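Local coordinates for protein glycerate kinase, putative (PDB 2B8N) that phosphorylates D-glycerate to 2-phosphoglycerate at the expense of ATP, with magnesium as cofactor, in the breakdown of serine, at residues Gly322-Val327 against Asn419-Ile424. Residues are numbered along the deposited sequence; the frame is centred on the assembly and turned at random.
Sequences GGETVV and NVNDLI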
ATOM      1  N   GLY A 322     -10.205   6.714  -5.869  1.00 27.80           N
ATOM      2  CA  GLY A 322      -9.103   5.995  -5.247  1.00 26.90           C
ATOM      3  C   GLY A 322      -9.330   4.505  -5.364  1.00 25.75           C
ATOM      4  O   GLY A 322     -10.468   4.054  -5.413  1.00 24.58           O
ATOM      5  N   GLY A 323      -8.243   3.750  -5.408  1.00 25.36           N
ATOM      6  CA  GLY A 323      -8.324   2.301  -5.399  1.00 25.46           C
ATOM      7  C   GLY A 323      -7.065   1.637  -5.883  1.00 26.18           C
ATOM      8  O   GLY A 323      -5.970   2.178  -5.749  1.00 27.87           O
ATOM      9  N   GLU A 324      -7.214   0.459  -6.463  1.00 27.70           N
ATOM     10  CA  GLU A 324      -6.069  -0.266  -7.027  1.00 28.78           C
ATOM     11  C   GLU A 324      -6.516  -1.065  -8.271  1.00 28.31           C
ATOM     12  O   GLU A 324      -6.987  -2.202  -8.169  1.00 27.53           O
ATOM     13  CB  GLU A 324      -5.462  -1.164  -5.939  1.00 27.01           C
ATOM     14  CG  GLU A 324      -4.197  -1.883  -6.317  1.00 29.77           C
ATOM     15  CD  GLU A 324      -3.806  -2.981  -5.309  1.00 31.75           C
ATOM     16  OE1 GLU A 324      -4.700  -3.679  -4.760  1.00 37.04           O
ATOM     17  OE2 GLU A 324      -2.594  -3.161  -5.084  1.00 38.27           O
ATOM     18  N   THR A 325      -6.379  -0.442  -9.445  1.00 29.63           N
ATOM     19  CA  THR A 325      -6.792  -1.067 -10.712  1.00 29.35           C
ATOM     20  C   THR A 325      -5.822  -2.189 -11.047  1.00 29.68           C
ATOM     21  O   THR A 325      -4.831  -2.383 -10.336  1.00 29.84           O
ATOM     22  CB  THR A 325      -6.848  -0.059 -11.867  1.00 28.29           C
ATOM     23  OG1 THR A 325      -5.641   0.714 -11.899  1.00 30.16           O
ATOM     24  CG2 THR A 325      -8.028   0.880 -11.705  1.00 31.36           C
ATOM     25  N   VAL A 326      -6.135  -2.943 -12.099  1.00 29.77           N
ATOM     26  CA  VAL A 326      -5.247  -3.986 -12.621  1.00 28.71           C
ATOM     27  C   VAL A 326      -5.131  -3.859 -14.121  1.00 28.17           C
ATOM     28  O   VAL A 326      -5.939  -3.184 -14.768  1.00 28.96           O
ATOM     29  CB  VAL A 326      -5.767  -5.410 -12.304  1.00 29.46           C
ATOM     30  CG1 VAL A 326      -5.816  -5.625 -10.796  1.00 34.27           C
ATOM     31  CG2 VAL A 326      -7.153  -5.639 -12.907  1.00 27.65           C
ATOM     32  N   VAL A 327      -4.121  -4.520 -14.667  1.00 27.83           N
ATOM     33  CA  VAL A 327      -3.888  -4.536 -16.101  1.00 28.48           C
ATOM     34  C   VAL A 327      -3.649  -5.979 -16.488  1.00 26.55           C
ATOM     35  O   VAL A 327      -2.790  -6.598 -15.902  1.00 26.67           O
ATOM     36  CB  VAL A 327      -2.660  -3.647 -16.494  1.00 29.30           C
ATOM     37  CG1 VAL A 327      -2.507  -3.543 -18.021  1.00 29.63           C
ATOM     38  CG2 VAL A 327      -2.810  -2.249 -15.903  1.00 30.24           C
ATOM     39  N   ASN A 419       2.990   4.287   0.403  1.00 26.79           N
ATOM     40  CA  ASN A 419       2.162   3.593  -0.559  1.00 27.15           C
ATOM     41  C   ASN A 419       0.779   3.294   0.009  1.00 26.34           C
ATOM     42  O   ASN A 419       0.636   2.480   0.923  1.00 25.09           O
ATOM     43  CB  ASN A 419       2.833   2.301  -1.015  1.00 26.79           C
ATOM     44  CG  ASN A 419       2.048   1.595  -2.116  1.00 29.78           C
ATOM     45  OD1 ASN A 419       1.303   2.226  -2.892  1.00 39.67           O
ATOM     46  ND2 ASN A 419       2.211   0.284  -2.195  1.00 27.15           N
ATOM     47  N   VAL A 420      -0.229   3.982  -0.516  1.00 25.43           N
ATOM     48  CA  VAL A 420      -1.610   3.674  -0.173  1.00 27.08           C
ATOM     49  C   VAL A 420      -2.428   3.541  -1.440  1.00 27.69           C
ATOM     50  O   VAL A 420      -3.568   3.968  -1.490  1.00 28.05           O
ATOM     51  CB  VAL A 420      -2.246   4.727   0.771  1.00 28.58           C
ATOM     52  CG1 VAL A 420      -1.442   4.852   2.041  1.00 28.68           C
ATOM     53  CG2 VAL A 420      -2.389   6.090   0.080  1.00 28.83           C
ATOM     54  N   ASN A 421      -1.827   2.912  -2.450  1.00 29.38           N
ATOM     55  CA  ASN A 421      -2.457   2.626  -3.741  1.00 28.96           C
ATOM     56  C   ASN A 421      -2.681   3.900  -4.595  1.00 28.64           C
ATOM     57  O   ASN A 421      -1.801   4.746  -4.651  1.00 29.18           O
ATOM     58  CB  ASN A 421      -3.698   1.737  -3.545  1.00 28.78           C
ATOM     59  CG  ASN A 421      -3.344   0.385  -2.924  1.00 31.80           C
ATOM     60  OD1 ASN A 421      -3.860   0.003  -1.852  1.00 25.85           O
ATOM     61  ND2 ASN A 421      -2.448  -0.347  -3.602  1.00 15.76           N
ATOM     62  N   ASP A 422      -3.832   4.034  -5.259  1.00 29.50           N
ATOM     63  CA  ASP A 422      -3.971   4.988  -6.370  1.00 29.84           C
ATOM     64  C   ASP A 422      -4.929   6.156  -6.055  1.00 29.20           C
ATOM     65  O   ASP A 422      -5.971   5.968  -5.417  1.00 29.75           O
ATOM     66  CB  ASP A 422      -4.411   4.224  -7.644  1.00 28.70           C
ATOM     67  CG  ASP A 422      -3.418   3.112  -8.047  1.00 34.89           C
ATOM     68  OD1 ASP A 422      -2.243   3.171  -7.613  1.00 39.67           O
ATOM     69  OD2 ASP A 422      -3.793   2.190  -8.812  1.00 33.55           O
ATOM     70  N   LEU A 423      -4.556   7.351  -6.497  1.00 27.34           N
ATOM     71  CA  LEU A 423      -5.454   8.513  -6.485  1.00 28.58           C
ATOM     72  C   LEU A 423      -5.699   8.979  -7.931  1.00 28.63           C
ATOM     73  O   LEU A 423      -4.742   9.153  -8.688  1.00 28.84           O
ATOM     74  CB  LEU A 423      -4.847   9.666  -5.660  1.00 29.38           C
ATOM     75  CG  LEU A 423      -5.593  11.007  -5.681  1.00 27.09           C
ATOM     76  CD1 LEU A 423      -6.998  10.817  -5.155  1.00 30.14           C
ATOM     77  CD2 LEU A 423      -4.878  12.075  -4.902  1.00 28.41           C
ATOM     78  N   ILE A 424      -6.968   9.164  -8.298  1.00 27.09           N
ATOM     79  CA  ILE A 424      -7.325   9.731  -9.580  1.00 27.47           C
ATOM     80  C   ILE A 424      -8.195  10.952  -9.347  1.00 28.38           C
ATOM     81  O   ILE A 424      -9.119  10.902  -8.559  1.00 28.48           O
ATOM     82  CB  ILE A 424      -8.122   8.769 -10.458  1.00 28.63           C
ATOM     83  CG1 ILE A 424      -7.329   7.485 -10.740  1.00 28.85           C
ATOM     84  CG2 ILE A 424      -8.496   9.474 -11.788  1.00 34.47           C
ATOM     85  CD1 ILE A 424      -7.583   6.362  -9.773  1.00 33.19           C
TER
HETATM   86  O   HOH W   1      -5.394   3.238 -11.248  1.00 24.14           O
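An antiparallel pairing in the mixed sheet of the glycerate kinase, where the end of strand 317-323 meets the start of strand 422-428, joins G322 and G323 to D422 and L423 within the MOFRL family region. G323 and D422 form the hydrogen-bonded pair: D422 N donates to G323 O at 2.9 Å, and G323 N returns a bond to D422 O of 3.2 Å. G322 faces L423 as the neighbouring non-hydrogen-bonded pair, and its CA makes a CA-H...O contact with D422 O at 3.1 Å. The backbone of G323 adopts angles that leave no room for a beta carbon beside the carbonyl oxygen of G322, a conformation suited to a residue without a side chain.

Past the last pair the chains diverge, and side chains take over. D422 CG lies anti to its own carbonyl carbon (chi1 -58°), and the carboxylate reaches toward the loop that follows G323, crossing the side chain of T325 at about a right angle. A water bridges the two, donating to D422 OD2 and lying 2.6 Å from T325 OG1. The carboxylate is held further by helix 337-348, OD2 by a salt bridge to R337 and OD1 by a hydrogen bond from N338. Just before strand 422-428, N419 OD1 accepts from N421 N in an Asx turn, while T362 OG1 bonds the backbone at V420 and N421. The extended side chain of E324 passes N421 obliquely, carboxylate and amide planes 51° apart, with E324 CG 3.6 Å from N421 ND2.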